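Local coordinates for R.MvaI (PDB 2OAA), which acts as a type II restriction endonuclease, probably as a single subunit that recognises and cuts a short GC-rich DNA sequence with the help of divalent metal ions, at residues 68-73 with 232-237; 84-89 with 145-150; 204-209 with 239-244. All blocks are in the same frame, centred on the assembly; numbering follows the deposited sequence. Where two conformers were deposited one is given.

Contact 1. Residues 68-73 with 232-237. With nucleotides of chain A.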
loop_
_atom_site.group_PDB
_atom_site.type_symbol
_atom_site.label_atom_id
_atom_site.label_comp_id
_atom_site.label_asym_id
_atom_site.label_seq_id
_atom_site.Cartn_x
_atom_site.Cartn_y
_atom_site.Cartn_z
ATOM N N SER E 68 -6.058 -4.198 -8.357
ATOM C CA SER E 68 -5.872 -3.162 -7.357
ATOM C C SER E 68 -4.444 -2.631 -7.413
ATOM O O SER E 68 -3.527 -3.287 -7.932
ATOM C CB SER E 68 -6.171 -3.711 -5.959
ATOM O OG SER E 68 -7.538 -4.135 -5.870
ATOM N N LEU E 69 -4.266 -1.422 -6.888
ATOM C CA LEU E 69 -2.923 -0.877 -6.691
ATOM C C LEU E 69 -2.157 -1.771 -5.736
ATOM O O LEU E 69 -2.742 -2.305 -4.794
ATOM C CB LEU E 69 -2.993 0.530 -6.117
ATOM C CG LEU E 69 -3.647 1.580 -7.015
ATOM C CD1 LEU E 69 -3.860 2.829 -6.207
ATOM C CD2 LEU E 69 -2.772 1.877 -8.235
ATOM N N LEU E 70 -0.855 -1.920 -5.982
ATOM C CA LEU E 70 0.010 -2.704 -5.099
ATOM C C LEU E 70 0.497 -1.806 -3.974
ATOM O O LEU E 70 1.189 -0.830 -4.225
ATOM C CB LEU E 70 1.201 -3.255 -5.888
ATOM C CG LEU E 70 2.194 -4.115 -5.105
ATOM C CD1 LEU E 70 1.592 -5.497 -4.903
ATOM C CD2 LEU E 70 3.509 -4.223 -5.852
ATOM N N THR E 71 0.123 -2.126 -2.739
ATOM C CA THR E 71 0.590 -1.335 -1.598
ATOM C C THR E 71 2.051 -1.669 -1.295
ATOM O O THR E 71 2.394 -2.827 -1.014
ATOM C CB THR E 71 -0.309 -1.598 -0.386
ATOM O OG1 THR E 71 -1.635 -1.150 -0.709
ATOM C CG2 THR E 71 0.204 -0.885 0.863
ATOM N N LEU E 72 2.907 -0.656 -1.394
ATOM C CA LEU E 72 4.345 -0.833 -1.201
ATOM C C LEU E 72 4.724 -0.800 0.279
ATOM O O LEU E 72 5.396 -1.700 0.797
ATOM C CB LEU E 72 5.125 0.232 -1.990
ATOM C CG LEU E 72 4.989 0.160 -3.512
ATOM C CD1 LEU E 72 5.584 1.410 -4.184
ATOM C CD2 LEU E 72 5.654 -1.091 -4.066
ATOM N N PHE E 73 4.260 0.242 0.969
ATOM C CA PHE E 73 4.532 0.435 2.384
ATOM C C PHE E 73 3.631 1.546 2.876
ATOM O O PHE E 73 3.078 2.292 2.074
ATOM C CB PHE E 73 6.019 0.790 2.638
ATOM C CG PHE E 73 6.438 2.142 2.093
ATOM C CD1 PHE E 73 6.509 3.255 2.929
ATOM C CD2 PHE E 73 6.767 2.301 0.749
ATOM C CE1 PHE E 73 6.908 4.497 2.445
ATOM C CE2 PHE E 73 7.161 3.554 0.248
ATOM C CZ PHE E 73 7.239 4.647 1.099
ATOM N N PHE E 232 1.781 4.107 0.111
ATOM C CA PHE E 232 2.379 4.435 -1.172
ATOM C C PHE E 232 2.115 3.233 -2.072
ATOM O O PHE E 232 2.542 2.118 -1.759
ATOM C CB PHE E 232 3.855 4.767 -0.946
ATOM C CG PHE E 232 4.028 6.021 -0.143
ATOM C CD1 PHE E 232 4.220 7.245 -0.778
ATOM C CD2 PHE E 232 3.864 5.996 1.245
ATOM C CE1 PHE E 232 4.306 8.421 -0.037
ATOM C CE2 PHE E 232 3.946 7.169 1.993
ATOM C CZ PHE E 232 4.165 8.380 1.352
ATOM N N ARG E 233 1.330 3.451 -3.131
ATOM C CA ARG E 233 0.721 2.349 -3.883
ATOM C C ARG E 233 0.983 2.504 -5.364
ATOM O O ARG E 233 0.764 3.580 -5.923
ATOM C CB ARG E 233 -0.800 2.313 -3.636
ATOM C CG ARG E 233 -1.199 2.285 -2.157
ATOM C CD ARG E 233 -2.686 2.116 -1.995
ATOM N NE ARG E 233 -3.116 0.759 -2.301
ATOM C CZ ARG E 233 -4.376 0.397 -2.540
ATOM N NH1 ARG E 233 -5.352 1.297 -2.549
ATOM N NH2 ARG E 233 -4.648 -0.881 -2.795
ATOM N N ILE E 234 1.437 1.427 -6.002
ATOM C CA ILE E 234 1.844 1.500 -7.410
ATOM C C ILE E 234 0.892 0.758 -8.343
ATOM O O ILE E 234 0.376 -0.310 -8.014
ATOM C CB ILE E 234 3.314 1.013 -7.596
ATOM C CG1 ILE E 234 3.814 1.253 -9.035
ATOM C CG2 ILE E 234 3.469 -0.461 -7.187
ATOM C CD1 ILE E 234 5.331 1.206 -9.168
ATOM N N ASN E 235 0.680 1.337 -9.521
ATOM C CA ASN E 235 -0.073 0.679 -10.583
ATOM C C ASN E 235 0.759 -0.473 -11.160
ATOM O O ASN E 235 1.865 -0.273 -11.650
ATOM C CB ASN E 235 -0.398 1.721 -11.656
ATOM C CG ASN E 235 -1.257 1.177 -12.795
ATOM O OD1 ASN E 235 -1.340 -0.027 -13.036
ATOM N ND2 ASN E 235 -1.895 2.097 -13.515
ATOM N N MET E 236 0.227 -1.687 -11.076
ATOM C CA MET E 236 0.940 -2.880 -11.511
ATOM C C MET E 236 1.322 -2.861 -12.996
ATOM O O MET E 236 2.276 -3.525 -13.412
ATOM C CB MET E 236 0.091 -4.108 -11.184
ATOM C CG MET E 236 0.136 -4.483 -9.708
ATOM S SD MET E 236 1.724 -5.225 -9.250
ATOM C CE MET E 236 1.500 -6.865 -9.936
ATOM N N GLU E 237 0.580 -2.093 -13.789
ATOM C CA GLU E 237 0.884 -1.977 -15.216
ATOM C C GLU E 237 2.155 -1.174 -15.482
ATOM O O GLU E 237 2.637 -1.156 -16.621
ATOM C CB GLU E 237 -0.266 -1.311 -15.975
ATOM C CG GLU E 237 -1.568 -2.077 -15.933
ATOM C CD GLU E 237 -1.497 -3.390 -16.683
ATOM O OE1 GLU E 237 -1.180 -3.366 -17.894
ATOM O OE2 GLU E 237 -1.767 -4.444 -16.064
ATOM P P DG A 9 -5.178 -7.663 -3.508
ATOM O OP1 DG A 9 -5.375 -8.961 -4.200
ATOM O OP2 DG A 9 -4.367 -6.604 -4.155
ATOM O "O5'" DG A 9 -6.574 -7.023 -3.124
ATOM C "C5'" DG A 9 -7.638 -6.943 -4.046
ATOM C "C4'" DG A 9 -8.936 -6.948 -3.280
ATOM O "O4'" DG A 9 -8.877 -5.891 -2.290
ATOM C "C3'" DG A 9 -10.180 -6.682 -4.112
ATOM O "O3'" DG A 9 -11.284 -7.380 -3.552
ATOM C "C2'" DG A 9 -10.371 -5.183 -3.986
ATOM C "C1'" DG A 9 -9.784 -4.846 -2.616
ATOM N N9 DG A 9 -9.042 -3.590 -2.680
ATOM C C8 DG A 9 -7.686 -3.410 -2.810
ATOM N N7 DG A 9 -7.352 -2.158 -2.980
ATOM C C5 DG A 9 -8.558 -1.473 -2.931
ATOM C C6 DG A 9 -8.845 -0.088 -3.096
ATOM O O6 DG A 9 -8.066 0.838 -3.352
ATOM N N1 DG A 9 -10.206 0.171 -2.952
ATOM C C2 DG A 9 -11.167 -0.778 -2.702
ATOM N N2 DG A 9 -12.425 -0.333 -2.577
ATOM N N3 DG A 9 -10.917 -2.065 -2.579
ATOM C C4 DG A 9 -9.603 -2.340 -2.705
ATOM P P DG A 8 -0.152 -8.845 1.191
ATOM O OP1 DG A 8 0.291 -10.081 0.507
ATOM O OP2 DG A 8 0.537 -7.559 0.917
ATOM O "O5'" DG A 8 -1.705 -8.659 0.934
ATOM C "C5'" DG A 8 -2.184 -7.893 -0.153
ATOM C "C4'" DG A 8 -3.634 -7.561 0.084
ATOM O "O4'" DG A 8 -3.796 -6.562 1.112
ATOM C "C3'" DG A 8 -4.360 -6.968 -1.103
ATOM O "O3'" DG A 8 -4.575 -8.010 -2.061
ATOM C "C2'" DG A 8 -5.623 -6.483 -0.419
ATOM C "C1'" DG A 8 -5.056 -5.921 0.898
ATOM N N9 DG A 8 -4.838 -4.482 0.829
ATOM C C8 DG A 8 -3.647 -3.791 0.783
ATOM N N7 DG A 8 -3.810 -2.499 0.670
ATOM C C5 DG A 8 -5.191 -2.331 0.652
ATOM C C6 DG A 8 -5.983 -1.151 0.541
ATOM O O6 DG A 8 -5.613 0.022 0.421
ATOM N N1 DG A 8 -7.344 -1.444 0.575
ATOM C C2 DG A 8 -7.879 -2.702 0.694
ATOM N N2 DG A 8 -9.217 -2.782 0.716
ATOM N N3 DG A 8 -7.155 -3.804 0.790
ATOM C C4 DG A 8 -5.832 -3.544 0.763
HETATM O O HOH W 1 -2.442 -2.162 -10.190
#
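Arg233 and Thr71 are brought together by their torsions: CG of Arg233 lies anti to its carbonyl carbon (chi1 -53°), and a bend at chi3 (74°) brings NE beside OG1 of Thr71, itself set next to the threonine backbone N. The bond from Arg233 NE to Thr71 OG1 spans 2.9 Å but is bent and weak. The threonine hydroxyl both accepts this bond and donates to N7 of DG8 of chain A (2.9 Å), a dual role a hydroxyl can fill, since it can accept and donate at once. Beyond it the guanidinium reads the Hoogsteen edge of DG9 of chain A in two nearly straight bonds, Arg233 NH1 to O6 at 2.9 Å and NH2 to N7 at 3.0 Å, the twin-donor match of arginine for guanine in the major groove. Leu69 CB covers one face of the guanidinium, O6 of DG8 of chain A lies over the centre of the opposite face, and NH1 also pairs with Asp210, which helps fix its rotation. Thr71 and Arg233 face each other as a non-hydrogen-bonded pair of the antiparallel sheet, where strand 70-74 is the outermost strand beside 225-234. The adjoining hydrogen-bonded pair, Leu70 and Ile234, exchanges two backbone bonds, one of them from Leu70 N to Ile234 O at 2.9 Å, and turns its side chains to the other face of the sheet. There CB of Leu70 meets CG2 of Ile234 at 3.8 Å, and SD of Met236 rests against CB and CD2 of the same leucine. On this apolar face the rings of Phe73 and Phe232 run almost parallel, planes 9° apart, but slid so far that they barely overlap (centroids 4.8 Å). A water donates to Ser68 O and accepts from Met236 N, joining the two segments.

Contact 2. Residues 84-89 with 145-150. With nucleotides of chain A.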
loop_
_atom_site.group_PDB
_atom_site.type_symbol
_atom_site.label_atom_id
_atom_site.label_comp_id
_atom_site.label_asym_id
_atom_site.label_seq_id
_atom_site.Cartn_x
_atom_site.Cartn_y
_atom_site.Cartn_z
ATOM N N ASN E 84 -2.295 12.785 10.670
ATOM C CA ASN E 84 -3.462 12.055 10.194
ATOM C C ASN E 84 -4.712 12.315 11.015
ATOM O O ASN E 84 -5.810 12.362 10.473
ATOM C CB ASN E 84 -3.180 10.555 10.062
ATOM C CG ASN E 84 -2.340 10.230 8.839
ATOM O OD1 ASN E 84 -1.822 11.128 8.172
ATOM N ND2 ASN E 84 -2.213 8.947 8.531
ATOM N N THR E 85 -4.543 12.504 12.319
ATOM C CA THR E 85 -5.651 12.903 13.173
ATOM C C THR E 85 -6.197 14.268 12.757
ATOM O O THR E 85 -7.400 14.457 12.684
ATOM C CB THR E 85 -5.215 12.878 14.625
ATOM O OG1 THR E 85 -4.966 11.512 14.971
ATOM C CG2 THR E 85 -6.308 13.420 15.546
ATOM N N MET E 86 -5.297 15.207 12.469
ATOM C CA MET E 86 -5.689 16.524 11.980
ATOM C C MET E 86 -6.467 16.399 10.674
ATOM O O MET E 86 -7.518 17.023 10.517
ATOM C CB MET E 86 -4.457 17.419 11.794
ATOM C CG MET E 86 -4.742 18.831 11.262
ATOM S SD MET E 86 -4.836 18.992 9.465
ATOM C CE MET E 86 -3.111 18.850 9.028
ATOM N N LEU E 87 -5.952 15.608 9.732
ATOM C CA LEU E 87 -6.636 15.445 8.436
ATOM C C LEU E 87 -8.055 14.892 8.597
ATOM O O LEU E 87 -8.983 15.386 7.973
ATOM C CB LEU E 87 -5.835 14.552 7.487
ATOM C CG LEU E 87 -4.507 15.109 6.987
ATOM C CD1 LEU E 87 -3.749 14.031 6.250
ATOM C CD2 LEU E 87 -4.750 16.321 6.080
ATOM N N ARG E 88 -8.186 13.863 9.431
ATOM C CA ARG E 88 -9.466 13.264 9.734
ATOM C C ARG E 88 -10.407 14.307 10.329
ATOM O O ARG E 88 -11.553 14.446 9.874
ATOM C CB ARG E 88 -9.247 12.121 10.723
ATOM C CG ARG E 88 -10.525 11.413 11.126
ATOM C CD ARG E 88 -10.282 10.495 12.321
ATOM N NE ARG E 88 -10.126 11.292 13.538
ATOM C CZ ARG E 88 -9.523 10.897 14.656
ATOM N NH1 ARG E 88 -8.976 9.694 14.748
ATOM N NH2 ARG E 88 -9.444 11.735 15.686
ATOM N N ASN E 89 -9.933 15.026 11.344
ATOM C CA ASN E 89 -10.790 15.959 12.086
ATOM C C ASN E 89 -11.220 17.129 11.209
ATOM O O ASN E 89 -12.368 17.552 11.277
ATOM C CB ASN E 89 -10.068 16.493 13.340
ATOM C CG ASN E 89 -9.857 15.430 14.410
ATOM O OD1 ASN E 89 -10.380 14.330 14.319
ATOM N ND2 ASN E 89 -9.074 15.767 15.425
ATOM N N ASP E 145 -4.399 24.258 2.912
ATOM C CA ASP E 145 -3.551 23.548 3.868
ATOM C C ASP E 145 -2.545 22.679 3.128
ATOM O O ASP E 145 -2.913 21.674 2.527
ATOM C CB ASP E 145 -4.438 22.668 4.771
ATOM C CG ASP E 145 -3.683 21.982 5.902
ATOM O OD1 ASP E 145 -2.440 21.876 5.860
ATOM O OD2 ASP E 145 -4.358 21.541 6.852
ATOM N N ASN E 146 -1.276 23.065 3.179
ATOM C CA ASN E 146 -0.219 22.203 2.643
ATOM C C ASN E 146 0.831 21.880 3.705
ATOM O O ASN E 146 2.014 21.705 3.402
ATOM C CB ASN E 146 0.414 22.796 1.372
ATOM C CG ASN E 146 1.263 24.017 1.646
ATOM O OD1 ASN E 146 1.200 24.622 2.713
ATOM N ND2 ASN E 146 2.080 24.380 0.667
ATOM N N SER E 147 0.379 21.770 4.951
ATOM C CA SER E 147 1.264 21.509 6.079
ATOM C C SER E 147 1.784 20.074 6.150
ATOM O O SER E 147 2.832 19.836 6.744
ATOM C CB SER E 147 0.578 21.855 7.400
ATOM O OG SER E 147 -0.541 21.026 7.635
ATOM N N VAL E 148 1.034 19.122 5.598
ATOM C CA VAL E 148 1.373 17.699 5.749
ATOM C C VAL E 148 2.427 17.278 4.725
ATOM O O VAL E 148 2.257 17.482 3.516
ATOM C CB VAL E 148 0.115 16.806 5.631
ATOM C CG1 VAL E 148 0.480 15.323 5.670
ATOM C CG2 VAL E 148 -0.886 17.152 6.720
ATOM N N TYR E 149 3.527 16.692 5.191
ATOM C CA TYR E 149 4.558 16.258 4.240
ATOM C C TYR E 149 5.340 15.059 4.748
ATOM O O TYR E 149 5.320 14.750 5.950
ATOM C CB TYR E 149 5.519 17.403 3.878
ATOM C CG TYR E 149 6.470 17.776 4.990
ATOM C CD1 TYR E 149 7.738 17.200 5.078
ATOM C CD2 TYR E 149 6.105 18.720 5.946
ATOM C CE1 TYR E 149 8.620 17.534 6.103
ATOM C CE2 TYR E 149 6.986 19.076 6.980
ATOM C CZ TYR E 149 8.238 18.480 7.045
ATOM O OH TYR E 149 9.101 18.822 8.064
ATOM N N TRP E 150 6.022 14.399 3.811
ATOM C CA TRP E 150 6.989 13.346 4.092
ATOM C C TRP E 150 8.320 13.774 3.508
ATOM O O TRP E 150 8.391 14.168 2.348
ATOM C CB TRP E 150 6.596 12.044 3.395
ATOM C CG TRP E 150 5.286 11.441 3.829
ATOM C CD1 TRP E 150 5.125 10.371 4.662
ATOM C CD2 TRP E 150 3.971 11.839 3.419
ATOM N NE1 TRP E 150 3.795 10.078 4.798
ATOM C CE2 TRP E 150 3.057 10.967 4.054
ATOM C CE3 TRP E 150 3.474 12.854 2.587
ATOM C CZ2 TRP E 150 1.674 11.089 3.895
ATOM C CZ3 TRP E 150 2.103 12.975 2.409
ATOM C CH2 TRP E 150 1.211 12.088 3.069
ATOM P P DT A 3 -5.440 9.054 17.337
ATOM O OP1 DT A 3 -5.374 10.535 17.267
ATOM O OP2 DT A 3 -6.420 8.323 16.495
ATOM O "O5'" DT A 3 -3.986 8.475 17.047
ATOM C "C5'" DT A 3 -2.875 8.894 17.833
ATOM C "C4'" DT A 3 -1.622 8.153 17.425
ATOM O "O4'" DT A 3 -1.708 6.762 17.821
ATOM C "C3'" DT A 3 -1.303 8.157 15.929
ATOM O "O3'" DT A 3 0.093 8.420 15.756
ATOM C "C2'" DT A 3 -1.677 6.750 15.483
ATOM C "C1'" DT A 3 -1.379 5.923 16.725
ATOM N N1 DT A 3 -2.160 4.671 16.868
ATOM C C2 DT A 3 -1.474 3.494 17.078
ATOM O O2 DT A 3 -0.258 3.427 17.119
ATOM N N3 DT A 3 -2.272 2.384 17.238
ATOM C C4 DT A 3 -3.653 2.336 17.205
ATOM O O4 DT A 3 -4.233 1.266 17.380
ATOM C C5 DT A 3 -4.307 3.601 16.963
ATOM C C7 DT A 3 -5.801 3.639 16.897
ATOM C C6 DT A 3 -3.539 4.690 16.807
#
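Met86 reaches from helix 83-91 with its methyl group, and in the conformer described, one of two, CE lies 3.6 Å from CG2 of Val148. CG of Met86 is anti to the backbone N (chi1 179°), and bends at the next two torsions curl the thioether so that CE also comes to 3.6 Å from Ser147 OG and 3.7 Å from Asp145 OD2. The second conformer makes these methyl contacts less certain, but a flexible, unbranched methionine suits this place, since its methyl can probably settle against both an apolar branch and polar oxygens. Leu87 makes the second touch: its CD2 and CG2 of Val148 meet tip to tip at 4.0 Å. No hydrogen bond crosses between 84-89 and 145-150. Here one flank of the helix rests against residues leading into the last part of strand 143-151, an edge strand of the three-stranded antiparallel sheet. In the next shell, Asp145 shapes the turn: OD1 accepts the backbone N of Ser147 at 3.0 Å, which makes an Asx turn, and also the Ser147 hydroxyl at 2.7 Å through its syn lone pair. The other carboxylate oxygen, OD2, is held by Tyr91 OH. Val148 is backed by Pro77 and bonds through its backbone to Leu134, whose side chain also packs on Leu87. Elsewhere on the helix, Thr85 OG1 meets the phosphate of DT3 of chain A, while Arg88 NH1 makes a long, weak bond of 3.4 Å to OP2 of that nucleotide. The guanidinium of Arg88 is steadied side-on by Asn89, whose OD1 takes both NE and NH2.

Contact 3. Residues 204-209 with 239-244; sequences NGDIKV and LLEYGE. With nucleotides of chain B.
A Schellman motif closes helix 195-204, and the turn it makes delivers Asp206 to Tyr242 in the loop that precedes strand 244-247. Tyr242 OH donates to OD2 of Asp206 over 2.6 Å, approaching the anti side of the carboxylate, which stands 71° from the ring plane. OD2 of Asp206 also takes Asn204 ND2 at 3.1 Å, from above the carboxylate plane, and a water at 2.8 Å, so one oxygen gathers three donors. That water also donates to Glu241 OE1 (2.6 Å), so it probably eases the closeness of two acids whose oxygens OD2 of Asp206 and OE1 of Glu241 lie 3.8 Å apart. CG of Asp206 lies anti to its carbonyl carbon (chi1 -63°), which carries the carboxylate to the edge of the tyrosine ring. Ile207 CD1 covers one face of that ring and Glu241 CB the opposite one. Were Asp206 replaced by an alanine, the Tyr242 hydroxyl would probably lose this acceptor and the Asn204 amide its hold. Gly205 tolerates the positive phi of 99° that most side chains would resist, and its O accepts Lys208 NZ at 2.9 Å, steadying an ammonium that also meets OP2 of DA2 of chain B. Such a glycine with positive phi is the hallmark of a Schellman helix end, here leading straight into strand 207-215.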
loop_
_atom_site.group_PDB
_atom_site.type_symbol
_atom_site.label_atom_id
_atom_site.label_comp_id
_atom_site.label_asym_id
_atom_site.label_seq_id
_atom_site.Cartn_x
_atom_site.Cartn_y
_atom_site.Cartn_z
ATOM N N ASN E 204 3.826 11.636 -11.735
ATOM C CA ASN E 204 3.259 11.247 -13.017
ATOM C C ASN E 204 1.886 10.577 -12.890
ATOM O O ASN E 204 1.171 10.440 -13.884
ATOM C CB ASN E 204 4.255 10.325 -13.744
ATOM C CG ASN E 204 3.930 10.129 -15.213
ATOM O OD1 ASN E 204 3.737 11.095 -15.956
ATOM N ND2 ASN E 204 3.912 8.873 -15.650
ATOM N N GLY E 205 1.502 10.183 -11.675
ATOM C CA GLY E 205 0.194 9.555 -11.466
ATOM C C GLY E 205 0.213 8.035 -11.376
ATOM O O GLY E 205 -0.820 7.416 -11.133
ATOM N N ASP E 206 1.371 7.425 -11.599
ATOM C CA ASP E 206 1.509 5.959 -11.564
ATOM C C ASP E 206 1.637 5.370 -10.162
ATOM O O ASP E 206 1.453 4.168 -9.971
ATOM C CB ASP E 206 2.732 5.539 -12.383
ATOM C CG ASP E 206 2.604 5.905 -13.852
ATOM O OD1 ASP E 206 1.459 6.041 -14.349
ATOM O OD2 ASP E 206 3.660 6.043 -14.507
ATOM N N ILE E 207 2.002 6.211 -9.202
ATOM C CA ILE E 207 2.122 5.809 -7.808
ATOM C C ILE E 207 1.273 6.800 -7.032
ATOM O O ILE E 207 1.315 8.006 -7.292
ATOM C CB ILE E 207 3.596 5.830 -7.333
ATOM C CG1 ILE E 207 4.434 4.881 -8.211
ATOM C CG2 ILE E 207 3.697 5.478 -5.823
ATOM C CD1 ILE E 207 5.951 4.879 -7.938
ATOM N N LYS E 208 0.470 6.279 -6.117
ATOM C CA LYS E 208 -0.472 7.103 -5.382
ATOM C C LYS E 208 -0.072 7.209 -3.935
ATOM O O LYS E 208 0.564 6.310 -3.394
ATOM C CB LYS E 208 -1.881 6.501 -5.432
ATOM C CG LYS E 208 -2.390 6.154 -6.829
ATOM C CD LYS E 208 -2.489 7.370 -7.734
ATOM C CE LYS E 208 -3.355 7.061 -8.949
ATOM N NZ LYS E 208 -3.305 8.177 -9.954
ATOM N N VAL E 209 -0.480 8.308 -3.312
ATOM C CA VAL E 209 -0.418 8.441 -1.890
ATOM C C VAL E 209 -1.818 8.273 -1.369
ATOM O O VAL E 209 -2.687 9.101 -1.665
ATOM C CB VAL E 209 0.136 9.825 -1.489
ATOM C CG1 VAL E 209 0.142 9.997 0.021
ATOM C CG2 VAL E 209 1.538 10.039 -2.082
ATOM N N LEU E 239 5.213 -1.052 -13.414
ATOM C CA LEU E 239 6.420 -1.392 -12.654
ATOM C C LEU E 239 7.720 -1.131 -13.417
ATOM O O LEU E 239 8.701 -0.656 -12.829
ATOM C CB LEU E 239 6.386 -2.854 -12.186
ATOM C CG LEU E 239 5.240 -3.326 -11.282
ATOM C CD1 LEU E 239 5.564 -4.748 -10.814
ATOM C CD2 LEU E 239 5.032 -2.420 -10.066
ATOM N N LEU E 240 7.722 -1.440 -14.715
ATOM C CA LEU E 240 8.965 -1.372 -15.510
ATOM C C LEU E 240 9.500 0.044 -15.710
ATOM O O LEU E 240 10.650 0.239 -16.117
ATOM C CB LEU E 240 8.797 -2.077 -16.855
ATOM C CG LEU E 240 8.631 -3.598 -16.792
ATOM C CD1 LEU E 240 8.212 -4.127 -18.160
ATOM C CD2 LEU E 240 9.919 -4.256 -16.336
ATOM N N GLU E 241 8.667 1.036 -15.416
ATOM C CA GLU E 241 9.091 2.426 -15.469
ATOM C C GLU E 241 9.759 2.901 -14.183
ATOM O O GLU E 241 10.352 3.984 -14.164
ATOM C CB GLU E 241 7.908 3.317 -15.861
ATOM C CG GLU E 241 7.408 2.954 -17.259
ATOM C CD GLU E 241 6.107 3.624 -17.654
ATOM O OE1 GLU E 241 5.889 4.791 -17.274
ATOM O OE2 GLU E 241 5.305 2.977 -18.370
ATOM N N TYR E 242 9.692 2.081 -13.127
ATOM C CA TYR E 242 10.144 2.482 -11.789
ATOM C C TYR E 242 11.159 1.559 -11.144
ATOM O O TYR E 242 11.662 1.855 -10.063
ATOM C CB TYR E 242 8.937 2.702 -10.857
ATOM C CG TYR E 242 8.074 3.744 -11.463
ATOM C CD1 TYR E 242 8.476 5.075 -11.457
ATOM C CD2 TYR E 242 6.913 3.405 -12.157
ATOM C CE1 TYR E 242 7.736 6.042 -12.083
ATOM C CE2 TYR E 242 6.155 4.379 -12.792
ATOM C CZ TYR E 242 6.576 5.705 -12.738
ATOM O OH TYR E 242 5.885 6.712 -13.374
ATOM N N GLY E 243 11.453 0.461 -11.827
ATOM C CA GLY E 243 12.425 -0.520 -11.369
ATOM C C GLY E 243 12.610 -1.593 -12.428
ATOM O O GLY E 243 12.178 -1.433 -13.577
ATOM N N GLU E 244 13.257 -2.686 -12.045
ATOM C CA GLU E 244 13.417 -3.830 -12.920
ATOM C C GLU E 244 12.538 -4.972 -12.431
ATOM O O GLU E 244 12.292 -5.103 -11.223
ATOM C CB GLU E 244 14.882 -4.268 -12.964
ATOM C CG GLU E 244 15.841 -3.153 -13.372
ATOM C CD GLU E 244 15.513 -2.544 -14.738
ATOM O OE1 GLU E 244 15.139 -3.289 -15.677
ATOM O OE2 GLU E 244 15.623 -1.307 -14.867
ATOM P P DA B 2 -6.522 8.643 -12.198
ATOM O OP1 DA B 2 -6.040 10.045 -12.139
ATOM O OP2 DA B 2 -5.781 7.584 -11.465
ATOM O "O5'" DA B 2 -8.037 8.617 -11.712
ATOM C "C5'" DA B 2 -9.026 9.383 -12.395
ATOM C "C4'" DA B 2 -10.345 9.303 -11.666
ATOM O "O4'" DA B 2 -10.846 7.943 -11.719
ATOM C "C3'" DA B 2 -10.258 9.662 -10.186
ATOM O "O3'" DA B 2 -11.428 10.371 -9.789
ATOM C "C2'" DA B 2 -10.177 8.309 -9.502
ATOM C "C1'" DA B 2 -11.019 7.423 -10.406
ATOM N N9 DA B 2 -10.588 6.023 -10.423
ATOM C C8 DA B 2 -9.377 5.536 -10.848
ATOM N N7 DA B 2 -9.266 4.233 -10.755
ATOM C C5 DA B 2 -10.486 3.831 -10.232
ATOM C C6 DA B 2 -11.001 2.563 -9.899
ATOM N N6 DA B 2 -10.322 1.424 -10.052
ATOM N N1 DA B 2 -12.256 2.506 -9.400
ATOM C C2 DA B 2 -12.936 3.651 -9.246
ATOM N N3 DA B 2 -12.560 4.900 -9.521
ATOM C C4 DA B 2 -11.310 4.923 -10.019
HETATM O O HOH W 2 3.495 5.717 -17.250
#

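Overall arrangement
Contacts 1 and 3 lie close together, centres about 8 Å apart, because strands 225-234 and 207-215 are neighbours in the five-stranded antiparallel sheet: backbone bonds join Arg233 to Lys208 and Asn235 to Asp206. Contact 2, where helix 83-91 meets the three-stranded sheet, stands off, its centre about 22 Å from that of contact 1 and about 24 Å from that of contact 3. Trp150 bridges the gap by touching both Phe232 and Val209. Along the chain contact 2 is nested within the loop that contact 1 closes, whereas contacts 1 and 3 interleave. Contacts 1 and 2 reach chain A of the DNA and contact 3 reaches chain B, so distant parts of one subunit hold both strands.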